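Local coordinates for protein methanosaeta concilii ACLY-B (Methanothrix soehngenii, PDB 6ZNW) that serves as the B subunit of an ATP citrate lyase, probably helping to turn citrate and coenzyme A into acetyl-CoA and oxaloacetate at the cost of ATP, at residues D32-R37 against P334-D339; S43-P48 against L65-T70; V427-G432 against D590-G595. All coordinates share one frame; numbering follows the deposited sequence.

In the fold
From the N terminus, strand 15-18 is followed by helix 22-34 and then strand 42-46. Contact 1 opens at the end of that helix and closes only at residues 334-339, so its loop spans nearly 300 residues. It ties helix 22-34, beside the N-terminal sheet, to the segment leading into strand 338-339. Contact 2 is nested inside this loop. It joins strands 42-46 and 61-68, neighbours in that sheet. The nearest atoms of contacts 1 and 2 are about 8 Å apart. Contact 3 follows in series and ties helix 420-430 to helix 573-593 in the citrate synthase-like part. The centres of contacts 1 and 3 are about 60 Å apart, yet both touch the second subunit.

Contact 1 (D32-R37 against P334-D339); sequences DYVCKR and PRIPTD
Tyr33 and Val34, which meet Ile336 and Pro334, sit in a helix end that is closed by a backbone bond from Arg37 N to Asp32 O, 2.9 Å long. Lys36 N bonds back to Tyr33 O. Together with the positive phi of Lys36 (63°), this makes a Schellman motif. Across the contact the packing is apolar. The CB atoms of Val34 and Pro334 stand 3.7 Å apart, and Pro334 CB also rests 3.4 Å from Val34 O. Ile336 fits beside both helix residues: its CD1 is 3.9 Å from Val34 CG1, and its CG1 is 3.6 Å from Tyr33 CD2. The Tyr33 ring swings out with CG trans to the backbone N (chi1 -177°). This brings CE2 near Arg335 O, which lies at the ring edge. The same ring meets Trp58 edge-to-face. Replacing Tyr33 with an alanine would probably open a gap beside Ile336 and leave Trp58 without its ring partner. Ile158 of helix 158-163 touches both Val34 and Ile336. Further on, Thr338 and Asp339 pair with a strand of the second subunit. The helix itself is the crossover of a beta-alpha-beta unit, between parallel strands 15-18 and 42-46, as in Rossmann-like folds.

Contact 2 (S43-P48 against L65-T70); sequences SAIINP and LPMYKT
Ile45 and Ile46 pair with Met67 and Tyr68 in parallel register, and Ile45 uses both its backbone polar atoms across to strand 61-68. Its N donates to Pro66 O at 3.0 Å, nearly straight at 171°. Its O accepts from Tyr68 N at 2.9 Å and also receives the CA-H of Met67. Tyr68 O is shared in the same manner: Asn47 N comes to 2.8 Å by a more bent bond (145°), and the CA-H of Ile46 adds a weaker contact. Beyond the strand end, Lys69 CA points its hydrogen at Asn47 O, 3.3 Å away. Ala44 and Ile46 turn their own backbone bonds to Val17 and Gly19, on the next strand and just after it. On one face, Ala44 CB sits 3.7 Å from Tyr68 CD2, at the edge of the ring. On the other, Ile45 CB lies 4.0 Å from Met67 CG. Asn47 runs alongside Met67, with ND2 3.7 Å from SD, while OD1 takes a weak bond from Ser49 N. Thr70 OG1 N-caps helix 71-77 by a weak bond from Leu73 N. The Asn47 side chain comes, at its nearest atoms, about 5 Å from bound citryl-CoA, at the carboxyl end of parallel strands in a Rossmann-like sheet.

Contact 3 (V427-G432 against D590-G595); sequences VASCAG and DQKRLG
Ser429 meets Gln591 and Lys592 where two helices end side by side in the helical, citrate synthase-like part of the protein. Helix 420-430 finishes in a Schellman motif: Gly432, with positive phi, sends its N back to Ser429 O at 3.0 Å, and Lys433 N reaches Ala428 O. Another Schellman turn, at Gly595, follows helix 573-593.

Among the polar contacts, Lys592 NZ makes a weak bond to Ser429 O, 3.3 Å long. Its stronger partner is Lys433 O, just past the glycine. The positive ammonium beside these C-terminal carbonyls probably interacts favourably with the negative end of the helix dipole. Ser429 OG donates to Ile588 O, one turn back along the partner helix. Gln591 is held at both ends of its amide, OE1 by Ser596 OG and NE2 by Ile356 O of the third subunit.

Van der Waals contacts fill the space between. The lysine chain lies along the serine hydroxyl, with CE 3.4 Å from Ser429 OG. Gln591 CB approaches the same oxygen at 3.7 Å. With OG anti to the backbone N (chi1 -174°), the hydroxyl oxygen is placed against both Gln591 CB and the Lys592 chain. Cys430 SG sits 3.8 Å from Gln591 OE1.

Within 590-595, Arg593 and Asp590 form a salt bridge, and Asp590 OD1 also bonds Thr358 OG1 of the third subunit. Arg593 NH1 approaches that OD1 at 3.2 Å from above the carboxylate plane, 41° out of it.

Contact 1 (D32-R37 against P334-D339)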
ATOM      1  N   ASP B  32       7.185 -16.656 -45.407  1.00 70.34           N
ATOM      2  CA  ASP B  32       6.377 -15.660 -46.119  1.00 71.44           C
ATOM      3  C   ASP B  32       7.171 -14.378 -46.331  1.00 73.52           C
ATOM      4  O   ASP B  32       7.146 -13.823 -47.420  1.00 75.17           O
ATOM      5  CB  ASP B  32       5.108 -15.330 -45.337  1.00 72.18           C
ATOM      6  CG  ASP B  32       4.241 -16.524 -45.049  1.00 75.14           C
ATOM      7  OD1 ASP B  32       4.299 -17.502 -45.822  1.00 76.76           O
ATOM      8  OD2 ASP B  32       3.483 -16.477 -44.059  1.00 76.02           O
ATOM      9  N   TYR B  33       7.910 -13.941 -45.306  1.00 73.45           N
ATOM     10  CA  TYR B  33       8.744 -12.756 -45.358  1.00 73.74           C
ATOM     11  C   TYR B  33       9.899 -12.899 -46.389  1.00 76.23           C
ATOM     12  O   TYR B  33      10.073 -12.009 -47.222  1.00 76.82           O
ATOM     13  CB  TYR B  33       9.262 -12.429 -43.939  1.00 72.01           C
ATOM     14  CG  TYR B  33      10.072 -11.162 -43.895  1.00 70.38           C
ATOM     15  CD1 TYR B  33       9.454  -9.920 -43.875  1.00 70.15           C
ATOM     16  CD2 TYR B  33      11.454 -11.202 -43.900  1.00 70.47           C
ATOM     17  CE1 TYR B  33      10.196  -8.749 -43.900  1.00 70.49           C
ATOM     18  CE2 TYR B  33      12.205 -10.040 -43.916  1.00 71.04           C
ATOM     19  CZ  TYR B  33      11.574  -8.814 -43.934  1.00 71.77           C
ATOM     20  OH  TYR B  33      12.341  -7.677 -43.944  1.00 74.44           O
ATOM     21  N   VAL B  34      10.676 -14.004 -46.344  1.00 77.64           N
ATOM     22  CA  VAL B  34      11.782 -14.206 -47.281  1.00 80.01           C
ATOM     23  C   VAL B  34      11.293 -14.461 -48.711  1.00 82.74           C
ATOM     24  O   VAL B  34      12.037 -14.180 -49.648  1.00 83.53           O
ATOM     25  CB  VAL B  34      12.826 -15.267 -46.853  1.00 80.55           C
ATOM     26  CG1 VAL B  34      13.518 -14.883 -45.551  1.00 80.28           C
ATOM     27  CG2 VAL B  34      12.219 -16.673 -46.787  1.00 80.93           C
ATOM     28  N   CYS B  35      10.048 -14.952 -48.886  1.00 83.93           N
ATOM     29  CA  CYS B  35       9.434 -15.151 -50.205  1.00 85.77           C
ATOM     30  C   CYS B  35       8.817 -13.861 -50.769  1.00 87.61           C
ATOM     31  O   CYS B  35       8.209 -13.916 -51.830  1.00 88.04           O
ATOM     32  CB  CYS B  35       8.398 -16.267 -50.163  1.00 86.47           C
ATOM     33  SG  CYS B  35       9.097 -17.916 -49.916  1.00 90.47           S
ATOM     34  N   LYS B  36       8.947 -12.721 -50.056  1.00 88.66           N
ATOM     35  CA  LYS B  36       8.431 -11.408 -50.436  1.00 90.08           C
ATOM     36  C   LYS B  36       6.901 -11.383 -50.524  1.00 90.41           C
ATOM     37  O   LYS B  36       6.356 -10.675 -51.370  1.00 90.76           O
ATOM     38  CB  LYS B  36       9.076 -10.855 -51.734  1.00 93.54           C
ATOM     39  CG  LYS B  36      10.594 -11.004 -51.861  1.00 99.53           C
ATOM     40  CD  LYS B  36      11.381 -10.453 -50.676  1.00106.07           C
ATOM     41  CE  LYS B  36      12.703  -9.863 -51.119  1.00111.89           C
ATOM     42  NZ  LYS B  36      13.304 -10.634 -52.247  1.00115.45           N
ATOM     43  N   ARG B  37       6.204 -12.166 -49.671  1.00 90.02           N
ATOM     44  CA  ARG B  37       4.741 -12.122 -49.650  1.00 90.51           C
ATOM     45  C   ARG B  37       4.282 -10.752 -49.114  1.00 91.52           C
ATOM     46  O   ARG B  37       4.994 -10.131 -48.318  1.00 91.63           O
ATOM     47  CB  ARG B  37       4.160 -13.261 -48.804  1.00 91.43           C
ATOM     48  CG  ARG B  37       4.204 -14.616 -49.516  1.00 94.24           C
ATOM     49  CD  ARG B  37       3.483 -15.725 -48.772  1.00 96.38           C
ATOM     50  NE  ARG B  37       2.104 -15.345 -48.474  1.00 97.48           N
ATOM     51  CZ  ARG B  37       1.062 -16.162 -48.562  1.00 97.39           C
ATOM     52  NH1 ARG B  37       1.223 -17.415 -48.972  1.00 96.39           N
ATOM     53  NH2 ARG B  37      -0.155 -15.722 -48.281  1.00 96.36           N
ATOM     54  N   PRO B 334      17.441 -13.702 -50.231  1.00 87.54           N
ATOM     55  CA  PRO B 334      16.720 -12.980 -49.173  1.00 86.32           C
ATOM     56  C   PRO B 334      17.449 -12.991 -47.834  1.00 85.06           C
ATOM     57  O   PRO B 334      18.307 -13.838 -47.577  1.00 84.50           O
ATOM     58  CB  PRO B 334      15.374 -13.705 -49.099  1.00 86.96           C
ATOM     59  CG  PRO B 334      15.669 -15.085 -49.538  1.00 87.63           C
ATOM     60  CD  PRO B 334      16.806 -15.002 -50.529  1.00 86.60           C
ATOM     61  N   ARG B 335      17.108 -12.029 -46.982  1.00 84.69           N
ATOM     62  CA  ARG B 335      17.752 -11.909 -45.675  1.00 84.73           C
ATOM     63  C   ARG B 335      16.737 -11.871 -44.532  1.00 82.44           C
ATOM     64  O   ARG B 335      15.605 -11.439 -44.732  1.00 82.96           O
ATOM     65  CB  ARG B 335      18.602 -10.638 -45.674  1.00 88.09           C
ATOM     66  CG  ARG B 335      19.926 -10.806 -44.970  1.00 95.20           C
ATOM     67  CD  ARG B 335      20.957  -9.831 -45.520  1.00102.14           C
ATOM     68  NE  ARG B 335      20.633  -8.447 -45.166  1.00108.22           N
ATOM     69  CZ  ARG B 335      20.280  -7.510 -46.041  1.00112.00           C
ATOM     70  NH1 ARG B 335      20.215  -7.794 -47.340  1.00111.52           N
ATOM     71  NH2 ARG B 335      19.994  -6.281 -45.627  1.00112.54           N
ATOM     72  N   ILE B 336      17.130 -12.320 -43.341  1.00 79.88           N
ATOM     73  CA  ILE B 336      16.255 -12.264 -42.170  1.00 77.18           C
ATOM     74  C   ILE B 336      17.088 -12.097 -40.906  1.00 73.86           C
ATOM     75  O   ILE B 336      18.150 -12.717 -40.790  1.00 72.69           O
ATOM     76  CB  ILE B 336      15.234 -13.456 -42.111  1.00 77.78           C
ATOM     77  CG1 ILE B 336      13.823 -12.947 -41.750  1.00 78.54           C
ATOM     78  CG2 ILE B 336      15.688 -14.612 -41.201  1.00 78.22           C
ATOM     79  CD1 ILE B 336      12.748 -13.933 -41.802  1.00 79.57           C
ATOM     80  N   PRO B 337      16.649 -11.241 -39.948  1.00 72.35           N
ATOM     81  CA  PRO B 337      17.419 -11.100 -38.699  1.00 70.83           C
ATOM     82  C   PRO B 337      17.394 -12.382 -37.880  1.00 69.44           C
ATOM     83  O   PRO B 337      16.440 -13.148 -37.913  1.00 68.01           O
ATOM     84  CB  PRO B 337      16.716  -9.958 -37.960  1.00 71.43           C
ATOM     85  CG  PRO B 337      15.360  -9.929 -38.530  1.00 72.32           C
ATOM     86  CD  PRO B 337      15.448 -10.382 -39.943  1.00 71.31           C
ATOM     87  N   THR B 338      18.497 -12.634 -37.206  1.00 69.67           N
ATOM     88  CA  THR B 338      18.671 -13.797 -36.361  1.00 70.47           C
ATOM     89  C   THR B 338      17.942 -13.508 -35.059  1.00 69.36           C
ATOM     90  O   THR B 338      17.914 -12.379 -34.603  1.00 68.68           O
ATOM     91  CB  THR B 338      20.190 -13.989 -36.096  1.00 73.88           C
ATOM     92  OG1 THR B 338      20.867 -14.233 -37.340  1.00 77.18           O
ATOM     93  CG2 THR B 338      20.493 -15.122 -35.103  1.00 73.86           C
ATOM     94  N   ASP B 339      17.364 -14.527 -34.455  1.00 69.21           N
ATOM     95  CA  ASP B 339      16.725 -14.403 -33.162  1.00 69.49           C
ATOM     96  C   ASP B 339      17.810 -14.140 -32.120  1.00 69.22           C
ATOM     97  O   ASP B 339      18.892 -14.713 -32.191  1.00 69.41           O
ATOM     98  CB  ASP B 339      15.907 -15.653 -32.856  1.00 71.71           C
ATOM     99  CG  ASP B 339      14.662 -15.683 -33.719  1.00 79.53           C
ATOM    100  OD1 ASP B 339      13.907 -14.680 -33.706  1.00 80.34           O
ATOM    101  OD2 ASP B 339      14.445 -16.698 -34.414  1.00 84.04           O
TER

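Contact 2 (S43-P48 against L65-T70)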
ATOM      1  N   SER B  43      -4.091 -16.596 -41.410  1.00 77.86           N
ATOM      2  CA  SER B  43      -5.200 -15.689 -41.130  1.00 78.37           C
ATOM      3  C   SER B  43      -5.509 -15.680 -39.623  1.00 78.22           C
ATOM      4  O   SER B  43      -5.730 -14.615 -39.041  1.00 78.79           O
ATOM      5  CB  SER B  43      -6.435 -16.100 -41.926  1.00 79.87           C
ATOM      6  OG  SER B  43      -6.248 -15.870 -43.311  1.00 82.93           O
ATOM      7  N   ALA B  44      -5.512 -16.859 -38.988  1.00 77.31           N
ATOM      8  CA  ALA B  44      -5.811 -16.971 -37.555  1.00 77.08           C
ATOM      9  C   ALA B  44      -5.246 -18.257 -36.953  1.00 76.74           C
ATOM     10  O   ALA B  44      -4.903 -19.186 -37.675  1.00 76.68           O
ATOM     11  CB  ALA B  44      -7.333 -16.892 -37.318  1.00 77.10           C
ATOM     12  N   ILE B  45      -5.128 -18.293 -35.626  1.00 76.77           N
ATOM     13  CA  ILE B  45      -4.701 -19.462 -34.889  1.00 77.30           C
ATOM     14  C   ILE B  45      -5.944 -20.013 -34.204  1.00 79.03           C
ATOM     15  O   ILE B  45      -6.757 -19.245 -33.691  1.00 78.96           O
ATOM     16  CB  ILE B  45      -3.629 -19.078 -33.842  1.00 76.93           C
ATOM     17  CG1 ILE B  45      -2.388 -18.476 -34.514  1.00 77.16           C
ATOM     18  CG2 ILE B  45      -3.259 -20.266 -32.934  1.00 77.06           C
ATOM     19  CD1 ILE B  45      -1.778 -17.418 -33.712  1.00 78.02           C
ATOM     20  N   ILE B  46      -6.105 -21.339 -34.202  1.00 80.50           N
ATOM     21  CA  ILE B  46      -7.208 -21.954 -33.487  1.00 82.48           C
ATOM     22  C   ILE B  46      -6.624 -22.558 -32.210  1.00 84.09           C
ATOM     23  O   ILE B  46      -5.818 -23.474 -32.273  1.00 84.29           O
ATOM     24  CB  ILE B  46      -8.031 -22.929 -34.358  1.00 83.19           C
ATOM     25  CG1 ILE B  46      -8.416 -22.247 -35.696  1.00 84.06           C
ATOM     26  CG2 ILE B  46      -9.279 -23.395 -33.600  1.00 83.64           C
ATOM     27  CD1 ILE B  46      -8.778 -23.170 -36.808  1.00 85.21           C
ATOM     28  N   ASN B  47      -6.922 -21.942 -31.067  1.00 85.35           N
ATOM     29  CA  ASN B  47      -6.446 -22.371 -29.762  1.00 87.54           C
ATOM     30  C   ASN B  47      -7.667 -22.803 -28.944  1.00 89.72           C
ATOM     31  O   ASN B  47      -8.419 -21.955 -28.455  1.00 90.11           O
ATOM     32  CB  ASN B  47      -5.689 -21.228 -29.076  1.00 88.81           C
ATOM     33  CG  ASN B  47      -4.989 -21.607 -27.792  1.00 92.45           C
ATOM     34  OD1 ASN B  47      -5.159 -22.705 -27.254  1.00 94.21           O
ATOM     35  ND2 ASN B  47      -4.186 -20.695 -27.264  1.00 93.12           N
ATOM     36  N   PRO B  48      -7.890 -24.124 -28.810  1.00 90.73           N
ATOM     37  CA  PRO B  48      -9.085 -24.594 -28.082  1.00 91.76           C
ATOM     38  C   PRO B  48      -9.164 -24.168 -26.615  1.00 93.61           C
ATOM     39  O   PRO B  48     -10.255 -24.099 -26.044  1.00 94.19           O
ATOM     40  CB  PRO B  48      -9.053 -26.121 -28.245  1.00 92.12           C
ATOM     41  CG  PRO B  48      -7.701 -26.455 -28.736  1.00 92.47           C
ATOM     42  CD  PRO B  48      -7.101 -25.237 -29.373  1.00 90.51           C
ATOM     43  N   LEU B  65      -1.664 -11.699 -34.479  1.00 66.79           N
ATOM     44  CA  LEU B  65      -2.503 -12.685 -35.146  1.00 68.62           C
ATOM     45  C   LEU B  65      -3.680 -12.986 -34.213  1.00 70.86           C
ATOM     46  O   LEU B  65      -3.493 -13.176 -33.006  1.00 70.36           O
ATOM     47  CB  LEU B  65      -1.750 -13.986 -35.464  1.00 68.38           C
ATOM     48  CG  LEU B  65      -0.649 -13.895 -36.518  1.00 69.50           C
ATOM     49  CD1 LEU B  65      -0.013 -15.239 -36.746  1.00 69.51           C
ATOM     50  CD2 LEU B  65      -1.187 -13.381 -37.831  1.00 70.50           C
ATOM     51  N   PRO B  66      -4.911 -12.975 -34.756  1.00 72.94           N
ATOM     52  CA  PRO B  66      -6.078 -13.299 -33.911  1.00 74.38           C
ATOM     53  C   PRO B  66      -6.115 -14.787 -33.538  1.00 76.36           C
ATOM     54  O   PRO B  66      -5.647 -15.621 -34.299  1.00 76.60           O
ATOM     55  CB  PRO B  66      -7.273 -12.899 -34.783  1.00 74.62           C
ATOM     56  CG  PRO B  66      -6.764 -12.936 -36.184  1.00 74.75           C
ATOM     57  CD  PRO B  66      -5.284 -12.746 -36.169  1.00 72.63           C
ATOM     58  N   MET B  67      -6.645 -15.116 -32.358  1.00 77.85           N
ATOM     59  CA  MET B  67      -6.733 -16.490 -31.873  1.00 80.44           C
ATOM     60  C   MET B  67      -8.185 -16.793 -31.540  1.00 83.46           C
ATOM     61  O   MET B  67      -8.783 -16.082 -30.725  1.00 83.84           O
ATOM     62  CB  MET B  67      -5.937 -16.691 -30.573  1.00 80.55           C
ATOM     63  CG  MET B  67      -4.458 -16.678 -30.691  1.00 81.75           C
ATOM     64  SD  MET B  67      -3.718 -17.670 -29.355  1.00 82.31           S
ATOM     65  CE  MET B  67      -4.353 -16.896 -27.900  1.00 76.09           C
ATOM     66  N   TYR B  68      -8.736 -17.871 -32.136  1.00 85.29           N
ATOM     67  CA  TYR B  68     -10.117 -18.318 -31.941  1.00 87.40           C
ATOM     68  C   TYR B  68     -10.182 -19.661 -31.231  1.00 88.93           C
ATOM     69  O   TYR B  68      -9.297 -20.485 -31.414  1.00 89.05           O
ATOM     70  CB  TYR B  68     -10.835 -18.426 -33.289  1.00 88.07           C
ATOM     71  CG  TYR B  68     -11.029 -17.079 -33.939  1.00 89.83           C
ATOM     72  CD1 TYR B  68     -12.042 -16.223 -33.522  1.00 91.16           C
ATOM     73  CD2 TYR B  68     -10.171 -16.637 -34.934  1.00 91.11           C
ATOM     74  CE1 TYR B  68     -12.199 -14.965 -34.087  1.00 92.35           C
ATOM     75  CE2 TYR B  68     -10.328 -15.384 -35.517  1.00 92.42           C
ATOM     76  CZ  TYR B  68     -11.346 -14.552 -35.092  1.00 93.58           C
ATOM     77  OH  TYR B  68     -11.499 -13.317 -35.670  1.00 95.80           O
ATOM     78  N   LYS B  69     -11.241 -19.894 -30.444  1.00 89.81           N
ATOM     79  CA  LYS B  69     -11.389 -21.151 -29.727  1.00 91.49           C
ATOM     80  C   LYS B  69     -11.800 -22.326 -30.623  1.00 92.99           C
ATOM     81  O   LYS B  69     -11.402 -23.456 -30.351  1.00 93.09           O
ATOM     82  CB  LYS B  69     -12.377 -21.017 -28.553  1.00 93.31           C
ATOM     83  CG  LYS B  69     -11.714 -20.747 -27.209  1.00 97.09           C
ATOM     84  CD  LYS B  69     -12.640 -21.091 -26.048  1.00100.82           C
ATOM     85  CE  LYS B  69     -12.481 -20.103 -24.914  1.00103.59           C
ATOM     86  NZ  LYS B  69     -12.792 -20.725 -23.606  1.00105.41           N
ATOM     87  N   THR B  70     -12.623 -22.086 -31.660  1.00 93.85           N
ATOM     88  CA  THR B  70     -13.112 -23.176 -32.516  1.00 95.10           C
ATOM     89  C   THR B  70     -12.842 -22.961 -34.016  1.00 96.28           C
ATOM     90  O   THR B  70     -12.615 -21.830 -34.443  1.00 96.48           O
ATOM     91  CB  THR B  70     -14.620 -23.416 -32.275  1.00 96.76           C
ATOM     92  OG1 THR B  70     -15.396 -22.406 -32.924  1.00 98.36           O
ATOM     93  CG2 THR B  70     -14.992 -23.496 -30.799  1.00 97.07           C
TER

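Contact 3 (V427-G432 against D590-G595)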
ATOM      1  N   VAL B 427      -9.774  -1.723  10.576  1.00 32.08           N
ATOM      2  CA  VAL B 427     -10.747  -0.940   9.825  1.00 32.68           C
ATOM      3  C   VAL B 427     -10.872  -1.484   8.386  1.00 33.11           C
ATOM      4  O   VAL B 427     -11.980  -1.683   7.923  1.00 34.74           O
ATOM      5  CB  VAL B 427     -10.436   0.603   9.911  1.00 32.46           C
ATOM      6  CG1 VAL B 427     -11.280   1.416   8.898  1.00 31.45           C
ATOM      7  CG2 VAL B 427     -10.673   1.113  11.352  1.00 31.69           C
ATOM      8  N   ALA B 428      -9.753  -1.807   7.734  1.00 31.54           N
ATOM      9  CA  ALA B 428      -9.747  -2.359   6.369  1.00 30.20           C
ATOM     10  C   ALA B 428     -10.416  -3.761   6.388  1.00 31.59           C
ATOM     11  O   ALA B 428     -11.181  -4.068   5.494  1.00 32.37           O
ATOM     12  CB  ALA B 428      -8.288  -2.471   5.866  1.00 28.08           C
ATOM     13  N   SER B 429     -10.110  -4.610   7.401  1.00 30.90           N
ATOM     14  CA  SER B 429     -10.740  -5.929   7.549  1.00 32.17           C
ATOM     15  C   SER B 429     -12.270  -5.801   7.771  1.00 33.53           C
ATOM     16  O   SER B 429     -13.029  -6.521   7.108  1.00 34.72           O
ATOM     17  CB  SER B 429     -10.112  -6.692   8.712  1.00 33.60           C
ATOM     18  OG  SER B 429     -10.654  -8.000   8.741  1.00 36.92           O
ATOM     19  N   CYS B 430     -12.738  -4.812   8.605  1.00 33.14           N
ATOM     20  CA  CYS B 430     -14.166  -4.526   8.814  1.00 32.86           C
ATOM     21  C   CYS B 430     -14.827  -4.029   7.541  1.00 34.38           C
ATOM     22  O   CYS B 430     -16.024  -4.166   7.394  1.00 34.55           O
ATOM     23  CB  CYS B 430     -14.375  -3.548   9.969  1.00 33.37           C
ATOM     24  SG  CYS B 430     -13.934  -4.231  11.597  1.00 38.59           S
ATOM     25  N   ALA B 431     -14.065  -3.398   6.634  1.00 34.88           N
ATOM     26  CA  ALA B 431     -14.566  -2.918   5.338  1.00 35.14           C
ATOM     27  C   ALA B 431     -14.602  -4.093   4.294  1.00 36.22           C
ATOM     28  O   ALA B 431     -14.868  -3.867   3.121  1.00 36.08           O
ATOM     29  CB  ALA B 431     -13.668  -1.771   4.836  1.00 34.06           C
ATOM     30  N   GLY B 432     -14.359  -5.336   4.740  1.00 36.90           N
ATOM     31  CA  GLY B 432     -14.421  -6.489   3.869  1.00 36.48           C
ATOM     32  C   GLY B 432     -13.206  -6.643   3.002  1.00 36.89           C
ATOM     33  O   GLY B 432     -13.311  -7.302   1.982  1.00 39.29           O
ATOM     34  N   ASP B 590      -9.113 -11.975  13.219  1.00 36.99           N
ATOM     35  CA  ASP B 590     -10.005 -11.875  14.361  1.00 37.24           C
ATOM     36  C   ASP B 590     -11.300 -11.188  13.954  1.00 38.32           C
ATOM     37  O   ASP B 590     -12.365 -11.692  14.282  1.00 39.66           O
ATOM     38  CB  ASP B 590      -9.296 -11.102  15.495  1.00 38.54           C
ATOM     39  CG  ASP B 590      -9.898 -11.226  16.896  1.00 40.24           C
ATOM     40  OD1 ASP B 590     -10.494 -12.292  17.200  1.00 40.75           O
ATOM     41  OD2 ASP B 590      -9.713 -10.287  17.705  1.00 38.87           O
ATOM     42  N   GLN B 591     -11.221 -10.090  13.180  1.00 37.10           N
ATOM     43  CA  GLN B 591     -12.398  -9.374  12.713  1.00 36.28           C
ATOM     44  C   GLN B 591     -13.191 -10.179  11.724  1.00 36.97           C
ATOM     45  O   GLN B 591     -14.406 -10.097  11.740  1.00 37.65           O
ATOM     46  CB  GLN B 591     -12.044  -7.970  12.180  1.00 35.34           C
ATOM     47  CG  GLN B 591     -11.297  -7.084  13.194  1.00 36.26           C
ATOM     48  CD  GLN B 591     -12.092  -6.926  14.494  1.00 39.88           C
ATOM     49  OE1 GLN B 591     -13.323  -6.678  14.497  1.00 39.01           O
ATOM     50  NE2 GLN B 591     -11.425  -7.104  15.633  1.00 36.36           N
ATOM     51  N   LYS B 592     -12.542 -10.998  10.893  1.00 37.60           N
ATOM     52  CA  LYS B 592     -13.247 -11.876   9.955  1.00 37.97           C
ATOM     53  C   LYS B 592     -13.979 -12.960  10.767  1.00 39.47           C
ATOM     54  O   LYS B 592     -15.101 -13.271  10.419  1.00 41.04           O
ATOM     55  CB  LYS B 592     -12.275 -12.596   8.992  1.00 39.12           C
ATOM     56  CG  LYS B 592     -11.306 -11.741   8.193  1.00 40.40           C
ATOM     57  CD  LYS B 592     -12.018 -10.979   7.209  1.00 44.42           C
ATOM     58  CE  LYS B 592     -11.121 -10.208   6.206  1.00 47.70           C
ATOM     59  NZ  LYS B 592     -12.004  -9.197   5.530  1.00 49.24           N
ATOM     60  N   ARG B 593     -13.350 -13.575  11.813  1.00 38.84           N
ATOM     61  CA  ARG B 593     -14.017 -14.603  12.629  1.00 39.30           C
ATOM     62  C   ARG B 593     -15.212 -13.985  13.395  1.00 41.15           C
ATOM     63  O   ARG B 593     -16.262 -14.613  13.549  1.00 41.68           O
ATOM     64  CB  ARG B 593     -13.042 -15.191  13.670  1.00 38.63           C
ATOM     65  CG  ARG B 593     -12.004 -16.175  13.138  1.00 37.89           C
ATOM     66  CD  ARG B 593     -11.303 -16.900  14.328  1.00 37.69           C
ATOM     67  NE  ARG B 593     -10.615 -15.944  15.212  1.00 38.92           N
ATOM     68  CZ  ARG B 593      -9.341 -15.582  15.090  1.00 39.13           C
ATOM     69  NH1 ARG B 593      -8.813 -14.699  15.925  1.00 36.74           N
ATOM     70  NH2 ARG B 593      -8.583 -16.103  14.135  1.00 39.99           N
ATOM     71  N   LEU B 594     -15.046 -12.747  13.883  1.00 41.30           N
ATOM     72  CA  LEU B 594     -16.103 -12.072  14.641  1.00 41.10           C
ATOM     73  C   LEU B 594     -17.296 -11.634  13.763  1.00 42.14           C
ATOM     74  O   LEU B 594     -18.314 -11.199  14.308  1.00 43.54           O
ATOM     75  CB  LEU B 594     -15.515 -10.838  15.361  1.00 39.75           C
ATOM     76  CG  LEU B 594     -14.597 -11.135  16.555  1.00 40.26           C
ATOM     77  CD1 LEU B 594     -13.790  -9.884  16.963  1.00 39.13           C
ATOM     78  CD2 LEU B 594     -15.388 -11.793  17.734  1.00 40.75           C
ATOM     79  N   GLY B 595     -17.149 -11.674  12.439  1.00 41.76           N
ATOM     80  CA  GLY B 595     -18.178 -11.211  11.514  1.00 41.23           C
ATOM     81  C   GLY B 595     -18.407  -9.722  11.662  1.00 41.62           C
ATOM     82  O   GLY B 595     -19.519  -9.250  11.447  1.00 43.12           O
TER